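Local coordinates for histidine acid phosphatase (Bifidobacterium longum subsp. infantis, PDB 6RXD), which probably removes phosphate groups from inositol polyphosphates such as phytate, and from 2,3-bisphosphoglycerate, as a histidine acid phosphatase of the MINPP type, at residues A90-E94 with N95-M99; Y312-A315 with A316-N320; N320-G324 with D325-A329. All coordinates share one frame; numbering follows the deposited sequence. Where two conformers were deposited one is given.

Followed from the N terminus, contact 1 comes first, where helix 75-95 ends and the chain turns toward helix 102-118. Contact 2 is far later in sequence, at the end of helix 301-317, and contact 3 follows directly, sharing Asn-320 with it and closing a tight turn in the loop that leads to helix 339-357. None of the three nests within or crosses another; each is local and they run in series. In space they converge, with centres 10 to 12 Å apart. Met-318 of contact 2 packs against Ala-91 and Asn-92 of contact 1, Phe-328 of contact 3 meets Ala-315, and one zinc ion joins Glu-94 of contact 1 to His-326 of contact 3.

Contact 1: A90-E94 with N95-M99; sequences AANVE and NGYGM. With ZN (zinc ion), chain D.
Two successive i to i+4 backbone bonds, Asn-95 N to Ala-91 O (3.1 Å) and Gly-96 N to Asn-92 O (2.7 Å), finish helix 75-95 before Gly-96, at a phi of 99°, leaves helical geometry and starts a type II beta turn that ends at Met-99. A CB on Gly-96 would press on the carbonyl of Asn-95 and on Met-99 CG. After the break at Gly-96, a chi1 of -82° puts Tyr-97 CG beside the backbone N and lays the ring against the last helical turn. Asn-92 CB stands over one ring face, 3.6 Å from the Tyr-97 centroid and 15° off the normal, a CH-pi contact, while Val-93 CG2 reaches the ring edge 4.0 Å from Tyr-97 CE2. The hydroxyl goes on to Asp-56 OD1. With an alanine in place of Tyr-97, Asp-56 would probably be left without this partner and a gap would open beside Asn-92 CB. The Asn-92 amide is held at both ends, ND2 by Ile-88 O and OD1 by Leu-50 N; a water also donates to Asn-92 OD1 (2.8 Å) and to Gly-96 O (2.7 Å), bridging helix and turn. Glu-94, its chain extended, binds zinc through both carboxylate oxygens, OE1 at 2.5 Å and OE2 at 2.3 Å. Around the helix end, Val-93 rests on the loop at Ala-279 and Tyr-97 on Tyr-53, and Met-99 bonds through its backbone to Gly-49, in the segment between strand 34-44 and helix 55-69.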
ATOM      1  N   ALA A  90      19.863  11.115  -8.316  1.00 12.22           N
ATOM      2  CA  ALA A  90      19.594  11.741  -9.603  1.00 12.89           C
ATOM      3  C   ALA A  90      18.245  11.325 -10.176  1.00 12.75           C
ATOM      4  O   ALA A  90      17.558  12.128 -10.796  1.00 16.15           O
ATOM      5  CB  ALA A  90      20.719  11.439 -10.593  1.00 16.33           C
ATOM      6  N   ALA A  91      17.866  10.069  -9.981  1.00 12.12           N
ATOM      7  CA  ALA A  91      16.575   9.589 -10.458  1.00 15.76           C
ATOM      8  C   ALA A  91      15.434  10.319  -9.743  1.00 14.75           C
ATOM      9  O   ALA A  91      14.424  10.696 -10.356  1.00 15.46           O
ATOM     10  CB  ALA A  91      16.464   8.094 -10.257  1.00 15.38           C
ATOM     11  N   ASN A  92      15.597  10.514  -8.442  1.00 12.26           N
ATOM     12  CA  ASN A  92      14.598  11.235  -7.662  1.00 13.12           C
ATOM     13  C   ASN A  92      14.533  12.726  -7.953  1.00 15.15           C
ATOM     14  O   ASN A  92      13.448  13.320  -7.954  1.00 15.74           O
ATOM     15  CB  ASN A  92      14.837  10.997  -6.171  1.00 13.53           C
ATOM     16  CG  ASN A  92      14.267   9.688  -5.711  1.00 16.25           C
ATOM     17  OD1 ASN A  92      13.054   9.574  -5.517  1.00 15.77           O
ATOM     18  ND2 ASN A  92      15.126   8.681  -5.552  1.00 15.51           N
ATOM     19  N   VAL A  93      15.683  13.333  -8.213  1.00 16.01           N
ATOM     20  CA  VAL A  93      15.710  14.751  -8.544  1.00 15.34           C
ATOM     21  C   VAL A  93      14.942  14.986  -9.839  1.00 15.57           C
ATOM     22  O   VAL A  93      14.131  15.910  -9.945  1.00 17.73           O
ATOM     23  CB  VAL A  93      17.155  15.269  -8.641  1.00 13.51           C
ATOM     24  CG1 VAL A  93      17.207  16.610  -9.358  1.00 18.42           C
ATOM     25  CG2 VAL A  93      17.753  15.392  -7.249  1.00 18.35           C
ATOM     26  N   GLU A  94      15.147  14.103 -10.804  1.00 14.70           N
ATOM     27  CA  GLU A  94      14.456  14.233 -12.080  1.00 18.25           C
ATOM     28  C   GLU A  94      12.952  13.999 -11.968  1.00 16.37           C
ATOM     29  O   GLU A  94      12.154  14.722 -12.567  1.00 21.98           O
ATOM     30  CB  GLU A  94      15.049  13.264 -13.094  1.00 17.68           C
ATOM     31  CG  GLU A  94      14.343  13.311 -14.413  1.00 23.22           C
ATOM     32  CD  GLU A  94      14.835  12.252 -15.337  1.00 31.92           C
ATOM     33  OE1 GLU A  94      15.165  12.582 -16.496  1.00 43.21           O
ATOM     34  OE2 GLU A  94      14.878  11.077 -14.905  1.00 30.16           O
ATOM     35  N   ASN A  95      12.561  12.983 -11.214  1.00 17.74           N
ATOM     36  CA  ASN A  95      11.148  12.660 -11.085  0.51 21.28           C
ATOM     37  C   ASN A  95      10.420  13.591 -10.137  1.00 22.28           C
ATOM     38  O   ASN A  95       9.222  13.831 -10.288  1.00 23.60           O
ATOM     39  CB  ASN A  95      10.968  11.217 -10.629  0.51 18.94           C
ATOM     40  CG  ASN A  95      10.938  10.251 -11.780  0.51 22.54           C
ATOM     41  OD1 ASN A  95      11.421  10.554 -12.872  0.51 23.58           O
ATOM     42  ND2 ASN A  95      10.365   9.078 -11.549  0.51 23.12           N
ATOM     43  N   GLY A  96      11.157  14.134  -9.176  1.00 17.81           N
ATOM     44  CA  GLY A  96      10.575  14.910  -8.105  1.00 17.59           C
ATOM     45  C   GLY A  96      10.471  13.953  -6.939  1.00 16.23           C
ATOM     46  O   GLY A  96       9.940  12.848  -7.082  1.00 17.64           O
ATOM     47  N   TYR A  97      11.004  14.339  -5.792  1.00 14.72           N
ATOM     48  CA  TYR A  97      10.893  13.463  -4.638  1.00 15.70           C
ATOM     49  C   TYR A  97       9.425  13.231  -4.274  1.00 19.41           C
ATOM     50  O   TYR A  97       8.597  14.150  -4.363  1.00 18.18           O
ATOM     51  CB  TYR A  97      11.675  14.032  -3.462  1.00 15.93           C
ATOM     52  CG  TYR A  97      13.152  13.715  -3.512  1.00 11.80           C
ATOM     53  CD1 TYR A  97      13.665  12.623  -2.825  1.00 13.08           C
ATOM     54  CD2 TYR A  97      14.031  14.510  -4.241  1.00 12.48           C
ATOM     55  CE1 TYR A  97      15.016  12.318  -2.852  1.00 12.56           C
ATOM     56  CE2 TYR A  97      15.387  14.216  -4.280  1.00 17.07           C
ATOM     57  CZ  TYR A  97      15.871  13.122  -3.579  1.00 13.34           C
ATOM     58  OH  TYR A  97      17.212  12.810  -3.615  1.00 14.78           O
ATOM     59  N   GLY A  98       9.114  11.984  -3.914  1.00 14.88           N
ATOM     60  CA  GLY A  98       7.786  11.598  -3.466  1.00 16.26           C
ATOM     61  C   GLY A  98       6.816  11.247  -4.576  1.00 19.89           C
ATOM     62  O   GLY A  98       5.723  10.744  -4.312  1.00 21.38           O
ATOM     63  N   MET A  99       7.209  11.501  -5.819  1.00 15.70           N
ATOM     64  CA  MET A  99       6.283  11.349  -6.938  1.00 14.10           C
ATOM     65  C   MET A  99       6.108   9.895  -7.369  1.00 13.75           C
ATOM     66  O   MET A  99       6.946   9.040  -7.067  1.00 14.03           O
ATOM     67  CB  MET A  99       6.767  12.189  -8.122  1.00 17.66           C
ATOM     68  CG  MET A  99       6.854  13.654  -7.802  1.00 19.22           C
ATOM     69  SD  MET A  99       5.209  14.364  -7.616  1.00 25.40           S
ATOM     70  CE  MET A  99       4.729  14.528  -9.337  1.00 34.48           C
TER
HETATM   71 ZN    ZN D 602      16.768  10.686 -16.107  1.00 32.30          ZN
HETATM   72  O   HOH W   1      10.899  10.367  -7.084  1.00 18.67           O
HETATM   73  O   HOH W   2      13.854   9.521 -13.067  1.00 26.58           O
HETATM   74  O   HOH W   3      18.723  12.062 -16.505  1.00 41.95           O

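Contact 2: Y312-A315 with A316-N320; sequences YIIA and ADMHN
Ile-314, in the last turn of helix 301-317, and Met-318, just beyond its end, are brought together by their torsions. On Ile-314 the branch that touches is CG2, anti to the backbone N and beside the carbonyl carbon, and so next to Met-318; the methionine has CG beside its backbone N (chi1 -57°) and an extended chi2 (-169°). These two torsions carry the sulfur past the methyl, with Met-318 SD 3.9 Å from Ile-314 CG2, and Met-318 CG lies against the carbonyl, 3.2 Å from Ile-314 O. The backbone bonds give evidence of a helix loosening. Ala-316 N is divided between Tyr-312 O (3.4 Å) and Ile-313 O (3.3 Å), both weak, and Met-318 N in the same way between Ile-314 O (2.9 Å) and Ala-315 O (3.1 Å), again both weak. Each N-H therefore has an i-4 and an i-3 acceptor, consistent with the short 3-10 segment that follows and includes His-319 and Asn-320. Two carbonyls at this end take side-chain donors from elsewhere: Ala-316 O that of Gln-103 and Asp-317 O the hydroxyl of Thr-101. One turn back, Tyr-312 stacks on Phe-334 and gives its hydroxyl to Arg-8 O. The far end of Met-318 reaches helix 75-95, where the bend at chi3 (72°) turns CE onto Ala-91 CB while SD packs beside Asn-92 ND2.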
ATOM      1  N   TYR A 312      17.424   0.009  -1.060  1.00 10.83           N
ATOM      2  CA  TYR A 312      17.239  -1.243  -1.797  1.00 12.04           C
ATOM      3  C   TYR A 312      15.777  -1.478  -2.164  1.00 13.13           C
ATOM      4  O   TYR A 312      15.455  -1.850  -3.313  1.00 13.10           O
ATOM      5  CB  TYR A 312      17.794  -2.396  -0.956  1.00 12.97           C
ATOM      6  CG  TYR A 312      17.342  -3.789  -1.327  1.00 12.87           C
ATOM      7  CD1 TYR A 312      17.785  -4.404  -2.493  1.00 15.43           C
ATOM      8  CD2 TYR A 312      16.515  -4.504  -0.477  1.00 12.31           C
ATOM      9  CE1 TYR A 312      17.384  -5.689  -2.815  1.00 15.67           C
ATOM     10  CE2 TYR A 312      16.110  -5.791  -0.785  1.00 15.01           C
ATOM     11  CZ  TYR A 312      16.551  -6.378  -1.958  1.00 14.89           C
ATOM     12  OH  TYR A 312      16.157  -7.661  -2.280  1.00 20.48           O
ATOM     13  N   ILE A 313      14.878  -1.261  -1.213  1.00 10.22           N
ATOM     14  CA  ILE A 313      13.485  -1.533  -1.519  1.00 10.36           C
ATOM     15  C   ILE A 313      12.859  -0.456  -2.403  1.00 11.83           C
ATOM     16  O   ILE A 313      12.031  -0.762  -3.264  1.00 14.17           O
ATOM     17  CB  ILE A 313      12.656  -1.821  -0.257  1.00 10.21           C
ATOM     18  CG1 ILE A 313      12.528  -0.567   0.608  1.00 10.18           C
ATOM     19  CG2 ILE A 313      13.278  -2.981   0.520  1.00 14.40           C
ATOM     20  CD1 ILE A 313      11.774  -0.813   1.934  1.00 13.95           C
ATOM     21  N   ILE A 314      13.255   0.801  -2.215  1.00 11.37           N
ATOM     22  CA  ILE A 314      12.736   1.860  -3.085  1.00 10.36           C
ATOM     23  C   ILE A 314      13.310   1.720  -4.502  1.00 11.19           C
ATOM     24  O   ILE A 314      12.649   2.043  -5.480  1.00 12.31           O
ATOM     25  CB  ILE A 314      12.985   3.261  -2.493  1.00 13.18           C
ATOM     26  CG1 ILE A 314      12.125   3.467  -1.243  1.00 20.13           C
ATOM     27  CG2 ILE A 314      12.612   4.362  -3.475  1.00 14.56           C
ATOM     28  CD1 ILE A 314      10.622   3.569  -1.527  1.00 24.02           C
ATOM     29  N   ALA A 315      14.543   1.230  -4.603  1.00 11.65           N
ATOM     30  CA  ALA A 315      15.171   0.993  -5.906  1.00 13.15           C
ATOM     31  C   ALA A 315      14.324   0.051  -6.745  1.00 17.43           C
ATOM     32  O   ALA A 315      14.211   0.233  -7.957  1.00 14.68           O
ATOM     33  CB  ALA A 315      16.558   0.426  -5.738  1.00 13.80           C
ATOM     34  N   ALA A 316      13.727  -0.955  -6.111  1.00 12.92           N
ATOM     35  CA  ALA A 316      12.853  -1.878  -6.842  1.00 12.28           C
ATOM     36  C   ALA A 316      11.645  -1.145  -7.412  1.00 13.37           C
ATOM     37  O   ALA A 316      11.164  -1.467  -8.503  1.00 15.77           O
ATOM     38  CB  ALA A 316      12.403  -3.019  -5.942  1.00 13.55           C
ATOM     39  N   ASP A 317      11.135  -0.179  -6.654  1.00 10.98           N
ATOM     40  CA  ASP A 317       9.977   0.609  -7.072  1.00 10.79           C
ATOM     41  C   ASP A 317      10.366   1.590  -8.153  1.00 11.35           C
ATOM     42  O   ASP A 317       9.512   2.053  -8.914  1.00 13.61           O
ATOM     43  CB  ASP A 317       9.404   1.368  -5.870  1.00 11.14           C
ATOM     44  CG  ASP A 317       8.782   0.447  -4.850  1.00 14.00           C
ATOM     45  OD1 ASP A 317       8.321   0.949  -3.807  1.00 12.26           O
ATOM     46  OD2 ASP A 317       8.739  -0.781  -5.109  1.00 15.29           O
ATOM     47  N   MET A 318      11.660   1.905  -8.220  1.00 10.74           N
ATOM     48  CA  MET A 318      12.175   2.851  -9.207  1.00 10.83           C
ATOM     49  C   MET A 318      12.856   2.138 -10.367  1.00 12.87           C
ATOM     50  O   MET A 318      13.765   2.680 -11.007  1.00 14.51           O
ATOM     51  CB  MET A 318      13.142   3.851  -8.562  1.00 11.62           C
ATOM     52  CG  MET A 318      12.507   4.617  -7.406  1.00 14.71           C
ATOM     53  SD  MET A 318      13.525   6.011  -6.869  1.00 17.51           S
ATOM     54  CE  MET A 318      13.283   7.149  -8.238  1.00 22.19           C
ATOM     55  N   HIS A 319      12.414   0.916 -10.633  1.00 12.43           N
ATOM     56  CA  HIS A 319      12.983   0.123 -11.717  1.00 13.00           C
ATOM     57  C   HIS A 319      13.024   0.877 -13.044  1.00 14.07           C
ATOM     58  O   HIS A 319      14.017   0.805 -13.774  1.00 14.61           O
ATOM     59  CB  HIS A 319      12.184  -1.173 -11.867  1.00 15.17           C
ATOM     60  CG  HIS A 319      12.697  -2.072 -12.945  1.00 24.32           C
ATOM     61  ND1 HIS A 319      12.270  -1.982 -14.251  1.00 33.32           N
ATOM     62  CD2 HIS A 319      13.610  -3.073 -12.912  1.00 34.46           C
ATOM     63  CE1 HIS A 319      12.896  -2.891 -14.978  1.00 27.00           C
ATOM     64  NE2 HIS A 319      13.714  -3.565 -14.189  1.00 32.15           N
ATOM     65  N   ASN A 320      11.954   1.598 -13.370  1.00 13.63           N
ATOM     66  CA  ASN A 320      11.904   2.271 -14.670  1.00 14.07           C
ATOM     67  C   ASN A 320      12.898   3.418 -14.773  1.00 16.95           C
ATOM     68  O   ASN A 320      13.283   3.813 -15.864  1.00 19.35           O
ATOM     69  CB  ASN A 320      10.495   2.783 -14.990  1.00 15.44           C
ATOM     70  CG  ASN A 320       9.495   1.664 -15.174  1.00 20.04           C
ATOM     71  OD1 ASN A 320       9.667   0.568 -14.647  1.00 23.64           O
ATOM     72  ND2 ASN A 320       8.439   1.936 -15.938  1.00 22.18           N
TER

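Contact 3: N320-G324 with D325-A329. With ZN (zinc ion), chain D.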
ATOM      1  N   ASN A 320      11.954   1.598 -13.370  1.00 13.63           N
ATOM      2  CA  ASN A 320      11.904   2.271 -14.670  1.00 14.07           C
ATOM      3  C   ASN A 320      12.898   3.418 -14.773  1.00 16.95           C
ATOM      4  O   ASN A 320      13.283   3.813 -15.864  1.00 19.35           O
ATOM      5  CB  ASN A 320      10.495   2.783 -14.990  1.00 15.44           C
ATOM      6  CG  ASN A 320       9.495   1.664 -15.174  1.00 20.04           C
ATOM      7  OD1 ASN A 320       9.667   0.568 -14.647  1.00 23.64           O
ATOM      8  ND2 ASN A 320       8.439   1.936 -15.938  1.00 22.18           N
ATOM      9  N   GLU A 321      13.288   3.966 -13.630  1.00 13.62           N
ATOM     10  CA  GLU A 321      14.226   5.070 -13.581  1.00 16.19           C
ATOM     11  C   GLU A 321      15.649   4.557 -13.441  1.00 14.83           C
ATOM     12  O   GLU A 321      16.595   5.335 -13.435  1.00 15.12           O
ATOM     13  CB  GLU A 321      13.888   5.984 -12.390  1.00 15.94           C
ATOM     14  CG  GLU A 321      12.568   6.757 -12.541  1.00 22.27           C
ATOM     15  CD  GLU A 321      11.334   5.910 -12.291  1.00 21.06           C
ATOM     16  OE1 GLU A 321      11.411   4.940 -11.510  1.00 16.80           O
ATOM     17  OE2 GLU A 321      10.274   6.214 -12.877  1.00 21.85           O
ATOM     18  N   ASN A 322      15.799   3.244 -13.299  1.00 14.75           N
ATOM     19  CA  ASN A 322      17.121   2.656 -13.111  1.00 13.61           C
ATOM     20  C   ASN A 322      17.698   2.380 -14.484  1.00 16.31           C
ATOM     21  O   ASN A 322      17.604   1.267 -15.001  1.00 18.54           O
ATOM     22  CB  ASN A 322      16.997   1.362 -12.300  1.00 13.36           C
ATOM     23  CG  ASN A 322      18.333   0.792 -11.892  1.00 18.25           C
ATOM     24  OD1 ASN A 322      19.387   1.198 -12.397  1.00 18.54           O
ATOM     25  ND2 ASN A 322      18.297  -0.178 -10.984  1.00 23.42           N
ATOM     26  N   THR A 323      18.286   3.410 -15.079  1.00 15.88           N
ATOM     27  CA  THR A 323      18.515   3.383 -16.515  1.00 18.22           C
ATOM     28  C   THR A 323      19.478   4.467 -16.957  1.00 20.28           C
ATOM     29  O   THR A 323      19.594   5.522 -16.322  1.00 19.64           O
ATOM     30  CB  THR A 323      17.172   3.567 -17.261  1.00 21.94           C
ATOM     31  OG1 THR A 323      17.369   3.379 -18.666  1.00 25.66           O
ATOM     32  CG2 THR A 323      16.617   4.967 -17.016  1.00 20.69           C
ATOM     33  N   GLY A 324      20.171   4.191 -18.057  1.00 21.46           N
ATOM     34  CA  GLY A 324      21.055   5.160 -18.675  1.00 24.03           C
ATOM     35  C   GLY A 324      22.047   5.828 -17.747  1.00 22.38           C
ATOM     36  O   GLY A 324      22.887   5.175 -17.134  1.00 23.91           O
ATOM     37  N   ASP A 325      21.911   7.144 -17.636  1.00 20.53           N
ATOM     38  CA  ASP A 325      22.867   8.000 -16.952  1.00 24.31           C
ATOM     39  C   ASP A 325      22.621   8.054 -15.435  1.00 27.17           C
ATOM     40  O   ASP A 325      23.372   8.673 -14.681  1.00 23.60           O
ATOM     41  CB  ASP A 325      22.843   9.380 -17.629  1.00 40.50           C
ATOM     42  CG  ASP A 325      23.536  10.458 -16.827  1.00 62.13           C
ATOM     43  OD1 ASP A 325      22.816  11.287 -16.227  1.00 70.64           O
ATOM     44  OD2 ASP A 325      24.790  10.489 -16.796  1.00 66.68           O
ATOM     45  N   HIS A 326      21.577   7.375 -14.975  1.00 18.22           N
ATOM     46  CA  HIS A 326      21.351   7.302 -13.535  1.00 20.47           C
ATOM     47  C   HIS A 326      20.936   5.893 -13.118  1.00 19.09           C
ATOM     48  O   HIS A 326      19.824   5.660 -12.644  1.00 18.14           O
ATOM     49  CB  HIS A 326      20.399   8.415 -13.021  1.00 22.15           C
ATOM     50  CG  HIS A 326      19.088   8.506 -13.751  1.00 23.28           C
ATOM     51  ND1 HIS A 326      18.077   7.595 -13.556  1.00 23.38           N
ATOM     52  CD2 HIS A 326      18.604   9.415 -14.636  1.00 15.90           C
ATOM     53  CE1 HIS A 326      17.032   7.916 -14.300  1.00 27.28           C
ATOM     54  NE2 HIS A 326      17.325   9.013 -14.970  1.00 13.33           N
ATOM     55  N   THR A 327      21.853   4.950 -13.309  1.00 19.31           N
ATOM     56  CA  THR A 327      21.632   3.586 -12.852  1.00 13.75           C
ATOM     57  C   THR A 327      22.062   3.410 -11.397  1.00 16.31           C
ATOM     58  O   THR A 327      22.849   4.191 -10.859  1.00 15.86           O
ATOM     59  CB  THR A 327      22.353   2.553 -13.731  1.00 18.34           C
ATOM     60  OG1 THR A 327      23.769   2.745 -13.629  1.00 21.85           O
ATOM     61  CG2 THR A 327      21.925   2.701 -15.185  1.00 19.07           C
ATOM     62  N   PHE A 328      21.513   2.386 -10.761  1.00 14.89           N
ATOM     63  CA  PHE A 328      21.894   2.044  -9.398  1.00 13.33           C
ATOM     64  C   PHE A 328      21.690   0.541  -9.235  1.00 13.18           C
ATOM     65  O   PHE A 328      20.862  -0.057  -9.925  1.00 17.07           O
ATOM     66  CB  PHE A 328      21.099   2.860  -8.356  1.00 12.41           C
ATOM     67  CG  PHE A 328      19.664   3.138  -8.755  1.00 12.04           C
ATOM     68  CD1 PHE A 328      18.632   2.300  -8.340  1.00 13.30           C
ATOM     69  CD2 PHE A 328      19.351   4.243  -9.549  1.00 11.57           C
ATOM     70  CE1 PHE A 328      17.313   2.551  -8.726  1.00 15.06           C
ATOM     71  CE2 PHE A 328      18.040   4.509  -9.928  1.00 13.43           C
ATOM     72  CZ  PHE A 328      17.016   3.664  -9.521  1.00 13.14           C
ATOM     73  N   ALA A 329      22.457  -0.070  -8.336  1.00 14.06           N
ATOM     74  CA  ALA A 329      22.435  -1.517  -8.186  1.00 14.36           C
ATOM     75  C   ALA A 329      22.543  -1.914  -6.718  1.00 17.65           C
ATOM     76  O   ALA A 329      23.501  -2.574  -6.301  1.00 17.56           O
ATOM     77  CB  ALA A 329      23.566  -2.147  -9.001  1.00 19.99           C
TER
HETATM   78 ZN    ZN D 602      16.768  10.686 -16.107  1.00 32.30          ZN
HETATM   79  O   HOH W   4      24.506   5.209 -14.851  1.00 28.50           O
HETATM   80  O   HOH W   3      18.723  12.062 -16.505  1.00 41.95           O
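Asn-322 lays its amide almost flat on the ring of Phe-328: the two planes are 15° apart, and Asn-322 CG sits 3.7 Å above the ring plane, over its centre. Asn-322 CB adds a CH-pi contact to the same face. The ring can lie beneath the amide because Phe-328 CG falls between the backbone N and the carbonyl carbon (chi1 36°). The stacked amide also serves the phenylalanine backbone at two points. Its OD1 accepts a nearly straight bond from Phe-328 N at 2.9 Å, the donor standing 47° out of the carbonyl plane, and its ND2 donates, less directly, to Phe-328 O at 2.8 Å. Between these residues the chain reverses in a type II' beta turn from Thr-323 to His-326, closed by His-326 N to Thr-323 O at 3.0 Å; a water joins Gly-324 O to Thr-327 N alongside. The His-326 imidazole points back across the loop. Thr-323 O lies over one face of it, 3.8 Å above the plane, while Glu-321 O lies at its edge, in plane, 2.7 Å from His-326 ND1. On the other side of the ring, His-326 NE2 is the coordinating nitrogen and binds zinc at 2.1 Å. The turn that places His-326 thus brings a loop ligand to a metal whose other protein ligand, Glu-94, comes from the end of helix 75-95.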